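Local coordinates for DUF2235 domain-containing protein (Pseudomonas aeruginosa, PDB 4O5P) that probably hydrolyses membrane phospholipids as an effector, named Tle1, of the type VI secretion system, at residues 484-489 with 582-586; 30-34 with 415-420; 746-750 with 770-775; 137-143 with 298-302. One frame throughout, in Å; residues are numbered along the deposited sequence.

Interaction 1: 484-489 with 582-586; sequences RIDRYA and FAHDY
Residues 484-487 form the last turn of helix 469-487, and Tyr488 and Ala489 leave it as a loop; 582-586 is regular helix within 571-587. The backbones come closest at Ala489 and Ala583, CA to CA 4.4 Å. Phe582 (chi1 t) points toward the other helix end and lays one ring face against Arg484: Arg484 CB sits 3.5 Å from the ring centroid, 16° off the normal, a CH-pi contact. Ala489 CB meets the ring edge at Phe582 CE2 (4.0 Å), and Tyr488 CB lies 3.8 Å from Phe582 CD2. This is apolar packing of a helix C-terminus on a neighbouring helix in the C-terminal part of the effector; Phe682, outside both segments, also meets the Phe582 ring, their planes at about 20°. At Ala583 the small CB allows close approach, 4.1 Å from Ala489 CA. One turn on, Tyr586 (chi1 t) offers a ring face to Ile485 (m, t): Ile485 CG1 is 3.9 Å from its centroid and Ile485 CD1 3.5 Å from Tyr586 CE1, while the Tyr586 hydroxyl is hydrogen-bonded with that of Ser631.

Interaction 2: 30-34 with 415-420; sequences NILKQ and FEAGAP
A Schellman motif ends helix 403-416, and the final turn of helix 24-34 packs on it. Gly418 is the first residue to leave helical angles, at phi/psi 103/15; its CA lies 5.1 Å from that of Asn30, the nearest approach of the backbones. At this positive phi a CB would jam against the preceding carbonyl and stand 3.3 Å from Lys33 CB. In van der Waals contact, Asn30 CG lies over one face of the Phe415 ring, with Asn30 CB 3.4 Å from Phe415 CE2. By charge, Lys33 NZ stays beyond salt-bridge range of Glu416 OE2, at 4.1 Å. Hydrogen bonds run from side chains of 30-34 to main-chain carbonyls. Asn30 (chi1 t) spans the turn with one amide nitrogen: Asn30 ND2 to Phe415 O is 3.1 Å and Asn30 ND2 to Ala419 O also 3.1 Å. Gln34 NE2 bonds weakly to Gly418 O at 3.4 Å, while Gln34 OE1 is hydrogen-bonded to Arg437. The extended Lys33 makes a very short hydrogen bond, Lys33 NZ to Glu416 O at 2.5 Å.

Interaction 3: 746-750 with 770-775; sequences GLPEI and DNLRAF
Leu747 (m, t) lies over one face of the Arg773 guanidinium with its CD1, while Ile750 CD1 covers the opposite face, 3.3 Å from Arg773 NH1; the planar group is thus clamped between two aliphatic side chains. Residues 746-748 are extended coil leading into strand 749-753, an outer strand of a three-stranded antiparallel sheet, and 770-772 end helix 767-772 before 773-775 turn away as loop. The contact therefore docks a helix C-terminus on the entry to an edge strand, with the backbones well apart: Leu747 CA and Ala774 CA, the nearest pair, are 7.6 Å from each other. Arg773 (chi1 m, chi2 -139°, chi3 m) reaches across this gap. On the Phe775 side, Leu747 CD2 touches Arg773 O at 3.5 Å and Phe775 CD2 at 3.8 Å, and Pro748 CD meets Phe775 CE2 at 4.0 Å. In the guanidinium plane, Arg773 NH2 donates to Pro748 O at 3.2 Å, and Arg773 NH1 to Pro748 O weakly at 3.4 Å. The arginine thus hydrogen-bonds through its edge while aliphatic carbon packs its two faces.

Interaction 4: 137-143 with 298-302; sequences IGAEGGE and HMDWA
Ala139, in the opening turn that leads into helix 139-162, points its CB toward the end of strand 294-299 and is the apolar centre: Ala139 CB lies 3.6 Å from Met299 CB and 4.0 Å from Trp301 CD1. The CA atoms of Ala139 and Met299 are 5.0 Å apart, those of Glu143 and Trp301 6.5 Å. Met299, a selenomethionine with chi angles m, t, t, runs past Gly138 and Ile137, its CE 3.5 Å from Gly138 O and 4.0 Å from Ile137 CG2. After the strand, 300-302 adopt helical angles without regular bonding, and Trp301 (chi1 p) swings its indole onto the first helical turn. Glu143 CA lies over one face of the Trp301 ring, and Gly142 CA approaches Trp301 NE1 to 3.7 Å; a CB on Gly142 would fall 2.5 Å from Trp301 CZ2. Beyond the pair, Trp301 packs on helix 238-254 through Ala241, Ala245 and Trp249, near the probable nucleophile elbow of this alpha/beta-hydrolase-like domain, without touching it. Further out, Trp301 NE1 donates a weak hydrogen bond to Ala139 O, 2.8 Å but bent to 128° at the hydrogen; that carbonyl also accepts from Glu143 N at 3.1 Å. At the polar edge one water, donating to Asp300 OD1 at 2.9 Å and weakly to Glu143 OE1 at 3.4 Å, bridges two acidic side chains that do not pair directly, and Glu143 OE2 is hydrogen-bonded with Thr180.

Interactions 2 and 4 are buried contacts, interaction 1 is partly buried and interaction 3 lies at the surface. Interaction 4 is the most central, its centre about 11 Å from the centre of the chain, whereas the others lie 26 to 29 Å from it; interactions 2 and 3 fall on opposite sides. No secondary-structure element is shared. Interactions 1 and 3 both lie in the Tle1-like C-terminal domain, yet their nearest atoms are about 20 Å apart. Chemistry does not follow burial in these four: interaction 1 joins helices by aromatic and aliphatic packing, interaction 2 by side-chain bonds to carbonyls of a helix end. The other two mix both, interaction 3 through an arginine, interaction 4 through a weak indole bond and a bridging water.

Interaction 1: 484-489 with 582-586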
loop_
_atom_site.group_PDB
_atom_site.type_symbol
_atom_site.label_atom_id
_atom_site.label_comp_id
_atom_site.label_asym_id
_atom_site.label_seq_id
_atom_site.Cartn_x
_atom_site.Cartn_y
_atom_site.Cartn_z
ATOM N N ARG A 484 -18.251 -5.596 -17.709
ATOM C CA ARG A 484 -18.424 -4.192 -18.097
ATOM C C ARG A 484 -19.065 -4.038 -19.473
ATOM O O ARG A 484 -19.783 -3.073 -19.697
ATOM C CB ARG A 484 -17.094 -3.420 -18.080
ATOM C CG ARG A 484 -16.503 -3.209 -16.707
ATOM C CD ARG A 484 -15.039 -2.737 -16.799
ATOM N NE ARG A 484 -14.474 -2.729 -15.452
ATOM C CZ ARG A 484 -13.203 -2.978 -15.183
ATOM N NH1 ARG A 484 -12.350 -3.227 -16.167
ATOM N NH2 ARG A 484 -12.793 -2.966 -13.931
ATOM N N ILE A 485 -18.806 -4.960 -20.399
ATOM C CA ILE A 485 -19.409 -4.823 -21.734
ATOM C C ILE A 485 -20.948 -4.760 -21.608
ATOM O O ILE A 485 -21.624 -4.018 -22.336
ATOM C CB ILE A 485 -18.980 -5.954 -22.700
ATOM C CG1 ILE A 485 -17.491 -5.836 -23.043
ATOM C CG2 ILE A 485 -19.799 -5.914 -23.995
ATOM C CD1 ILE A 485 -16.926 -7.104 -23.686
ATOM N N ASP A 486 -21.500 -5.527 -20.671
ATOM C CA ASP A 486 -22.934 -5.434 -20.428
ATOM C C ASP A 486 -23.315 -4.290 -19.494
ATOM O O ASP A 486 -24.116 -3.446 -19.871
ATOM C CB ASP A 486 -23.530 -6.757 -19.946
ATOM C CG ASP A 486 -25.033 -6.697 -19.841
ATOM O OD1 ASP A 486 -25.542 -6.327 -18.753
ATOM O OD2 ASP A 486 -25.709 -7.002 -20.852
ATOM N N ARG A 487 -22.751 -4.244 -18.285
ATOM C CA ARG A 487 -23.199 -3.259 -17.299
ATOM C C ARG A 487 -22.797 -1.795 -17.587
ATOM O O ARG A 487 -23.462 -0.877 -17.123
ATOM C CB ARG A 487 -22.730 -3.645 -15.887
ATOM C CG ARG A 487 -23.722 -4.491 -15.080
ATOM C CD ARG A 487 -23.975 -5.898 -15.657
ATOM N NE ARG A 487 -24.749 -6.685 -14.686
ATOM C CZ ARG A 487 -25.937 -7.236 -14.925
ATOM N NH1 ARG A 487 -26.512 -7.119 -16.127
ATOM N NH2 ARG A 487 -26.559 -7.892 -13.961
ATOM N N TYR A 488 -21.706 -1.583 -18.321
ATOM C CA TYR A 488 -21.248 -0.222 -18.617
ATOM C C TYR A 488 -21.466 0.095 -20.087
ATOM O O TYR A 488 -22.030 1.131 -20.415
ATOM C CB TYR A 488 -19.759 -0.029 -18.303
ATOM C CG TYR A 488 -19.377 0.040 -16.838
ATOM C CD1 TYR A 488 -20.331 -0.093 -15.830
ATOM C CD2 TYR A 488 -18.051 0.252 -16.471
ATOM C CE1 TYR A 488 -19.972 -0.031 -14.498
ATOM C CE2 TYR A 488 -17.681 0.314 -15.154
ATOM C CZ TYR A 488 -18.646 0.174 -14.166
ATOM O OH TYR A 488 -18.291 0.250 -12.851
ATOM N N ALA A 489 -21.002 -0.777 -20.982
ATOM C CA ALA A 489 -21.162 -0.473 -22.409
ATOM C C ALA A 489 -22.629 -0.588 -22.794
ATOM O O ALA A 489 -23.085 0.077 -23.732
ATOM C CB ALA A 489 -20.312 -1.381 -23.275
ATOM N N PHE A 582 -15.400 3.638 -20.185
ATOM C CA PHE A 582 -15.312 2.265 -20.656
ATOM C C PHE A 582 -16.020 2.084 -21.990
ATOM O O PHE A 582 -15.468 1.483 -22.911
ATOM C CB PHE A 582 -15.906 1.275 -19.656
ATOM C CG PHE A 582 -15.870 -0.137 -20.147
ATOM C CD1 PHE A 582 -14.718 -0.893 -20.021
ATOM C CD2 PHE A 582 -16.967 -0.699 -20.776
ATOM C CE1 PHE A 582 -14.677 -2.185 -20.497
ATOM C CE2 PHE A 582 -16.927 -1.998 -21.254
ATOM C CZ PHE A 582 -15.783 -2.739 -21.119
ATOM N N ALA A 583 -17.241 2.605 -22.093
ATOM C CA ALA A 583 -18.009 2.478 -23.337
ATOM C C ALA A 583 -17.255 3.065 -24.531
ATOM O O ALA A 583 -17.115 2.407 -25.570
ATOM C CB ALA A 583 -19.379 3.131 -23.183
ATOM N N HIS A 584 -16.781 4.305 -24.378
ATOM C CA HIS A 584 -15.979 4.943 -25.422
ATOM C C HIS A 584 -14.769 4.091 -25.832
ATOM O O HIS A 584 -14.563 3.815 -27.032
ATOM C CB HIS A 584 -15.500 6.322 -24.964
ATOM C CG HIS A 584 -14.706 7.059 -26.002
ATOM N ND1 HIS A 584 -13.340 7.218 -25.919
ATOM C CD2 HIS A 584 -15.085 7.658 -27.155
ATOM C CE1 HIS A 584 -12.915 7.899 -26.967
ATOM N NE2 HIS A 584 -13.951 8.172 -27.738
ATOM N N ASP A 585 -13.975 3.680 -24.843
ATOM C CA ASP A 585 -12.795 2.859 -25.112
ATOM C C ASP A 585 -13.162 1.573 -25.851
ATOM O O ASP A 585 -12.462 1.140 -26.772
ATOM C CB ASP A 585 -12.075 2.483 -23.804
ATOM C CG ASP A 585 -11.383 3.664 -23.146
ATOM O OD1 ASP A 585 -11.311 4.747 -23.768
ATOM O OD2 ASP A 585 -10.907 3.506 -21.998
ATOM N N TYR A 586 -14.256 0.946 -25.445
ATOM C CA TYR A 586 -14.576 -0.372 -25.979
ATOM C C TYR A 586 -15.144 -0.252 -27.396
ATOM O O TYR A 586 -14.941 -1.139 -28.220
ATOM C CB TYR A 586 -15.549 -1.108 -25.053
ATOM C CG TYR A 586 -15.998 -2.452 -25.590
ATOM C CD1 TYR A 586 -15.176 -3.569 -25.499
ATOM C CD2 TYR A 586 -17.234 -2.596 -26.191
ATOM C CE1 TYR A 586 -15.578 -4.805 -25.996
ATOM C CE2 TYR A 586 -17.649 -3.821 -26.689
ATOM C CZ TYR A 586 -16.826 -4.916 -26.589
ATOM O OH TYR A 586 -17.262 -6.118 -27.093
#

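Interaction 2: 30-34 with 415-420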
loop_
_atom_site.group_PDB
_atom_site.type_symbol
_atom_site.label_atom_id
_atom_site.label_comp_id
_atom_site.label_asym_id
_atom_site.label_seq_id
_atom_site.Cartn_x
_atom_site.Cartn_y
_atom_site.Cartn_z
ATOM N N ASN A 30 -2.794 -23.020 19.364
ATOM C CA ASN A 30 -2.340 -21.633 19.176
ATOM C C ASN A 30 -1.564 -21.171 20.423
ATOM O O ASN A 30 -0.433 -20.622 20.337
ATOM C CB ASN A 30 -3.541 -20.748 18.831
ATOM C CG ASN A 30 -3.259 -19.264 18.966
ATOM O OD1 ASN A 30 -3.552 -18.670 20.006
ATOM N ND2 ASN A 30 -2.740 -18.641 17.893
ATOM N N ILE A 31 -2.149 -21.466 21.586
ATOM C CA ILE A 31 -1.490 -21.189 22.861
ATOM C C ILE A 31 -0.125 -21.867 22.895
ATOM O O ILE A 31 0.875 -21.229 23.214
ATOM C CB ILE A 31 -2.363 -21.645 24.049
ATOM C CG1 ILE A 31 -3.529 -20.670 24.230
ATOM C CG2 ILE A 31 -1.542 -21.732 25.340
ATOM C CD1 ILE A 31 -4.780 -21.289 24.808
ATOM N N LEU A 32 -0.093 -23.149 22.528
ATOM C CA LEU A 32 1.119 -23.963 22.581
ATOM C C LEU A 32 2.254 -23.340 21.778
ATOM O O LEU A 32 3.414 -23.326 22.225
ATOM C CB LEU A 32 0.862 -25.402 22.090
ATOM C CG LEU A 32 -0.023 -26.393 22.873
ATOM C CD1 LEU A 32 0.437 -27.834 22.699
ATOM C CD2 LEU A 32 -0.190 -26.045 24.358
ATOM N N LYS A 33 1.917 -22.827 20.594
ATOM C CA LYS A 33 2.889 -22.109 19.770
ATOM C C LYS A 33 3.393 -20.850 20.467
ATOM O O LYS A 33 4.594 -20.554 20.448
ATOM C CB LYS A 33 2.292 -21.751 18.401
ATOM C CG LYS A 33 2.532 -22.820 17.362
ATOM C CD LYS A 33 1.956 -22.454 16.010
ATOM C CE LYS A 33 1.643 -23.728 15.241
ATOM N NZ LYS A 33 1.566 -23.504 13.763
ATOM N N GLN A 34 2.481 -20.100 21.074
ATOM C CA GLN A 34 2.904 -18.904 21.803
ATOM C C GLN A 34 3.858 -19.196 22.963
ATOM O O GLN A 34 4.715 -18.370 23.285
ATOM C CB GLN A 34 1.688 -18.135 22.296
ATOM C CG GLN A 34 0.909 -17.511 21.157
ATOM C CD GLN A 34 -0.517 -17.248 21.538
ATOM O OE1 GLN A 34 -0.859 -17.274 22.717
ATOM N NE2 GLN A 34 -1.370 -17.011 20.543
ATOM N N PHE A 415 -3.687 -17.171 12.775
ATOM C CA PHE A 415 -3.988 -17.960 13.960
ATOM C C PHE A 415 -3.165 -19.251 13.914
ATOM O O PHE A 415 -2.656 -19.724 14.943
ATOM C CB PHE A 415 -5.492 -18.242 14.053
ATOM C CG PHE A 415 -5.947 -18.647 15.425
ATOM C CD1 PHE A 415 -6.331 -17.690 16.353
ATOM C CD2 PHE A 415 -5.976 -19.990 15.794
ATOM C CE1 PHE A 415 -6.752 -18.055 17.625
ATOM C CE2 PHE A 415 -6.390 -20.366 17.071
ATOM C CZ PHE A 415 -6.774 -19.397 17.989
ATOM N N GLU A 416 -2.993 -19.786 12.708
ATOM C CA GLU A 416 -2.281 -21.041 12.540
ATOM C C GLU A 416 -0.827 -20.830 12.870
ATOM O O GLU A 416 -0.143 -21.760 13.314
ATOM C CB GLU A 416 -2.365 -21.519 11.089
ATOM C CG GLU A 416 -3.020 -22.869 10.870
ATOM C CD GLU A 416 -2.528 -23.949 11.814
ATOM O OE1 GLU A 416 -3.063 -24.037 12.938
ATOM O OE2 GLU A 416 -1.621 -24.718 11.431
ATOM N N ALA A 417 -0.342 -19.609 12.648
ATOM C CA ALA A 417 1.090 -19.369 12.779
ATOM C C ALA A 417 1.453 -18.924 14.186
ATOM O O ALA A 417 2.619 -18.653 14.482
ATOM C CB ALA A 417 1.570 -18.361 11.723
ATOM N N GLY A 418 0.456 -18.858 15.057
ATOM C CA GLY A 418 0.697 -18.574 16.464
ATOM C C GLY A 418 0.381 -17.150 16.897
ATOM O O GLY A 418 0.778 -16.731 17.978
ATOM N N ALA A 419 -0.354 -16.409 16.071
ATOM C CA ALA A 419 -0.685 -15.007 16.382
ATOM C C ALA A 419 -1.575 -14.825 17.620
ATOM O O ALA A 419 -2.518 -15.589 17.831
ATOM C CB ALA A 419 -1.320 -14.323 15.163
ATOM N N PRO A 420 -1.279 -13.796 18.440
ATOM C CA PRO A 420 -2.076 -13.545 19.644
ATOM C C PRO A 420 -3.413 -12.942 19.270
ATOM O O PRO A 420 -3.606 -11.727 19.417
ATOM C CB PRO A 420 -1.231 -12.520 20.420
ATOM C CG PRO A 420 0.147 -12.629 19.836
ATOM C CD PRO A 420 -0.105 -12.911 18.378
#

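Interaction 3: 746-750 with 770-775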
loop_
_atom_site.group_PDB
_atom_site.type_symbol
_atom_site.label_atom_id
_atom_site.label_comp_id
_atom_site.label_asym_id
_atom_site.label_seq_id
_atom_site.Cartn_x
_atom_site.Cartn_y
_atom_site.Cartn_z
ATOM N N GLY A 746 11.868 4.036 -32.326
ATOM C CA GLY A 746 12.561 4.945 -31.424
ATOM C C GLY A 746 11.866 5.193 -30.090
ATOM O O GLY A 746 10.630 5.116 -29.979
ATOM N N LEU A 747 12.668 5.493 -29.072
ATOM C CA LEU A 747 12.161 5.898 -27.768
ATOM C C LEU A 747 11.414 7.242 -27.858
ATOM O O LEU A 747 11.663 8.038 -28.768
ATOM C CB LEU A 747 13.326 6.028 -26.782
ATOM C CG LEU A 747 14.122 4.783 -26.397
ATOM C CD1 LEU A 747 15.480 5.187 -25.836
ATOM C CD2 LEU A 747 13.355 3.953 -25.367
ATOM N N PRO A 748 10.502 7.504 -26.903
ATOM C CA PRO A 748 9.732 8.756 -26.916
ATOM C C PRO A 748 10.619 9.989 -26.901
ATOM O O PRO A 748 11.734 9.952 -26.378
ATOM C CB PRO A 748 8.932 8.680 -25.615
ATOM C CG PRO A 748 8.759 7.221 -25.378
ATOM C CD PRO A 748 10.068 6.607 -25.818
ATOM N N GLU A 749 10.122 11.076 -27.476
ATOM C CA GLU A 749 10.881 12.312 -27.529
ATOM C C GLU A 749 10.502 13.218 -26.363
ATOM O O GLU A 749 9.371 13.698 -26.279
ATOM C CB GLU A 749 10.645 13.002 -28.871
ATOM C CG GLU A 749 11.578 12.529 -29.975
ATOM C CD GLU A 749 12.984 13.107 -29.824
ATOM O OE1 GLU A 749 13.156 14.093 -29.064
ATOM O OE2 GLU A 749 13.918 12.579 -30.469
ATOM N N ILE A 750 11.447 13.446 -25.457
ATOM C CA ILE A 750 11.161 14.196 -24.242
ATOM C C ILE A 750 11.807 15.578 -24.251
ATOM O O ILE A 750 12.989 15.740 -24.592
ATOM C CB ILE A 750 11.615 13.432 -22.989
ATOM C CG1 ILE A 750 11.121 11.978 -23.051
ATOM C CG2 ILE A 750 11.114 14.139 -21.745
ATOM C CD1 ILE A 750 11.744 11.029 -22.025
ATOM N N ASP A 770 20.272 6.395 -24.195
ATOM C CA ASP A 770 19.260 5.529 -24.794
ATOM C C ASP A 770 19.228 4.163 -24.099
ATOM O O ASP A 770 18.165 3.538 -23.972
ATOM C CB ASP A 770 19.521 5.319 -26.285
ATOM C CG ASP A 770 19.313 6.579 -27.108
ATOM O OD1 ASP A 770 18.867 7.617 -26.565
ATOM O OD2 ASP A 770 19.590 6.515 -28.325
ATOM N N ASN A 771 20.392 3.680 -23.664
ATOM C CA ASN A 771 20.429 2.387 -22.993
ATOM C C ASN A 771 19.780 2.484 -21.628
ATOM O O ASN A 771 19.048 1.579 -21.211
ATOM C CB ASN A 771 21.851 1.850 -22.860
ATOM C CG ASN A 771 21.925 0.648 -21.940
ATOM O OD1 ASN A 771 22.468 0.729 -20.833
ATOM N ND2 ASN A 771 21.339 -0.467 -22.374
ATOM N N LEU A 772 20.044 3.585 -20.929
ATOM C CA LEU A 772 19.444 3.773 -19.612
ATOM C C LEU A 772 17.923 3.838 -19.711
ATOM O O LEU A 772 17.223 3.362 -18.820
ATOM C CB LEU A 772 19.984 5.036 -18.951
ATOM C CG LEU A 772 21.472 5.003 -18.597
ATOM C CD1 LEU A 772 21.909 6.372 -18.101
ATOM C CD2 LEU A 772 21.768 3.928 -17.553
ATOM N N ARG A 773 17.431 4.413 -20.813
ATOM C CA ARG A 773 15.998 4.610 -21.047
ATOM C C ARG A 773 15.300 3.418 -21.704
ATOM O O ARG A 773 14.090 3.470 -21.964
ATOM C CB ARG A 773 15.775 5.845 -21.931
ATOM C CG ARG A 773 16.040 7.185 -21.250
ATOM C CD ARG A 773 14.982 8.210 -21.642
ATOM N NE ARG A 773 15.190 8.712 -22.987
ATOM C CZ ARG A 773 14.242 8.790 -23.916
ATOM N NH1 ARG A 773 12.996 8.411 -23.656
ATOM N NH2 ARG A 773 14.546 9.262 -25.111
ATOM N N ALA A 774 16.058 2.366 -21.999
ATOM C CA ALA A 774 15.538 1.234 -22.766
ATOM C C ALA A 774 14.324 0.609 -22.096
ATOM O O ALA A 774 14.293 0.455 -20.876
ATOM C CB ALA A 774 16.624 0.175 -22.969
ATOM N N PHE A 775 13.334 0.243 -22.899
ATOM C CA PHE A 775 12.186 -0.500 -22.393
ATOM C C PHE A 775 12.603 -1.925 -22.029
ATOM O O PHE A 775 12.993 -2.703 -22.904
ATOM C CB PHE A 775 11.076 -0.545 -23.450
ATOM C CG PHE A 775 10.311 0.741 -23.586
ATOM C CD1 PHE A 775 9.408 1.138 -22.601
ATOM C CD2 PHE A 775 10.469 1.533 -24.707
ATOM C CE1 PHE A 775 8.704 2.319 -22.735
ATOM C CE2 PHE A 775 9.767 2.715 -24.847
ATOM C CZ PHE A 775 8.883 3.107 -23.864
#

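Interaction 4: 137-143 with 298-302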
loop_
_atom_site.group_PDB
_atom_site.type_symbol
_atom_site.label_atom_id
_atom_site.label_comp_id
_atom_site.label_asym_id
_atom_site.label_seq_id
_atom_site.Cartn_x
_atom_site.Cartn_y
_atom_site.Cartn_z
ATOM N N ILE A 137 1.118 11.564 -2.591
ATOM C CA ILE A 137 1.797 10.990 -1.440
ATOM C C ILE A 137 3.293 10.840 -1.673
ATOM O O ILE A 137 3.721 10.146 -2.595
ATOM C CB ILE A 137 1.195 9.621 -1.065
ATOM C CG1 ILE A 137 -0.304 9.592 -1.402
ATOM C CG2 ILE A 137 1.474 9.314 0.403
ATOM C CD1 ILE A 137 -1.194 8.888 -0.377
ATOM N N GLY A 138 4.082 11.504 -0.832
ATOM C CA GLY A 138 5.528 11.422 -0.916
ATOM C C GLY A 138 6.059 10.210 -0.173
ATOM O O GLY A 138 5.352 9.612 0.640
ATOM N N ALA A 139 7.308 9.854 -0.446
ATOM C CA ALA A 139 7.910 8.640 0.095
ATOM C C ALA A 139 8.192 8.737 1.599
ATOM O O ALA A 139 8.196 7.725 2.334
ATOM C CB ALA A 139 9.191 8.328 -0.665
ATOM N N GLU A 140 8.434 9.964 2.049
ATOM C CA GLU A 140 8.894 10.175 3.413
ATOM C C GLU A 140 7.875 9.687 4.442
ATOM O O GLU A 140 8.253 9.195 5.492
ATOM C CB GLU A 140 9.300 11.649 3.652
ATOM C CG GLU A 140 8.159 12.626 3.899
ATOM C CD GLU A 140 7.503 13.141 2.621
ATOM O OE1 GLU A 140 7.967 12.797 1.507
ATOM O OE2 GLU A 140 6.518 13.903 2.734
ATOM N N GLY A 141 6.586 9.786 4.126
ATOM C CA GLY A 141 5.554 9.316 5.039
ATOM C C GLY A 141 5.670 7.818 5.291
ATOM O O GLY A 141 5.536 7.334 6.445
ATOM N N GLY A 142 5.943 7.083 4.209
ATOM C CA GLY A 142 6.174 5.654 4.293
ATOM C C GLY A 142 7.383 5.374 5.174
ATOM O O GLY A 142 7.302 4.582 6.129
ATOM N N GLU A 143 8.503 6.023 4.857
ATOM C CA GLU A 143 9.729 5.796 5.639
ATOM C C GLU A 143 9.550 6.072 7.131
ATOM O O GLU A 143 10.019 5.306 7.982
ATOM C CB GLU A 143 10.894 6.624 5.080
ATOM C CG GLU A 143 12.126 6.642 5.979
ATOM C CD GLU A 143 13.260 7.489 5.424
ATOM O OE1 GLU A 143 13.043 8.690 5.150
ATOM O OE2 GLU A 143 14.377 6.956 5.261
ATOM N N HIS A 298 8.330 2.837 -7.707
ATOM C CA HIS A 298 8.556 2.770 -6.256
ATOM C C HIS A 298 8.902 4.079 -5.557
ATOM O O HIS A 298 9.669 4.898 -6.078
ATOM C CB HIS A 298 9.709 1.818 -5.939
ATOM C CG HIS A 298 9.469 0.395 -6.323
ATOM N ND1 HIS A 298 8.217 -0.114 -6.601
ATOM C CD2 HIS A 298 10.336 -0.630 -6.491
ATOM C CE1 HIS A 298 8.326 -1.389 -6.925
ATOM N NE2 HIS A 298 9.600 -1.729 -6.859
HETATM N N MSE A 299 8.370 4.239 -4.346
HETATM C CA MSE A 299 8.942 5.172 -3.377
HETATM C C MSE A 299 10.400 4.765 -3.143
HETATM O O MSE A 299 10.746 3.569 -3.223
HETATM C CB MSE A 299 8.150 5.132 -2.062
HETATM C CG MSE A 299 6.810 5.837 -2.159
HETATM SE SE MSE A 299 5.609 5.478 -0.642
HETATM C CE MSE A 299 4.229 6.770 -1.094
ATOM N N ASP A 300 11.251 5.744 -2.852
ATOM C CA ASP A 300 12.688 5.481 -2.768
ATOM C C ASP A 300 13.050 4.375 -1.758
ATOM O O ASP A 300 13.913 3.527 -2.037
ATOM C CB ASP A 300 13.496 6.778 -2.537
ATOM C CG ASP A 300 13.023 7.576 -1.328
ATOM O OD1 ASP A 300 12.298 7.032 -0.466
ATOM O OD2 ASP A 300 13.389 8.769 -1.227
ATOM N N TRP A 301 12.366 4.342 -0.615
ATOM C CA TRP A 301 12.732 3.357 0.409
ATOM C C TRP A 301 12.376 1.929 0.002
ATOM O O TRP A 301 12.897 0.956 0.573
ATOM C CB TRP A 301 12.105 3.710 1.757
ATOM C CG TRP A 301 10.636 3.972 1.707
ATOM C CD1 TRP A 301 10.031 5.192 1.681
ATOM C CD2 TRP A 301 9.585 3.001 1.680
ATOM N NE1 TRP A 301 8.669 5.043 1.641
ATOM C CE2 TRP A 301 8.368 3.702 1.648
ATOM C CE3 TRP A 301 9.555 1.599 1.687
ATOM C CZ2 TRP A 301 7.130 3.059 1.601
ATOM C CZ3 TRP A 301 8.329 0.961 1.646
ATOM C CH2 TRP A 301 7.131 1.690 1.610
ATOM N N ALA A 302 11.490 1.821 -0.992
ATOM C CA ALA A 302 10.940 0.544 -1.439
ATOM C C ALA A 302 11.812 -0.175 -2.462
ATOM O O ALA A 302 11.669 -1.394 -2.645
ATOM C CB ALA A 302 9.533 0.738 -2.017
HETATM O O HOH W 1 11.644 8.299 2.039
#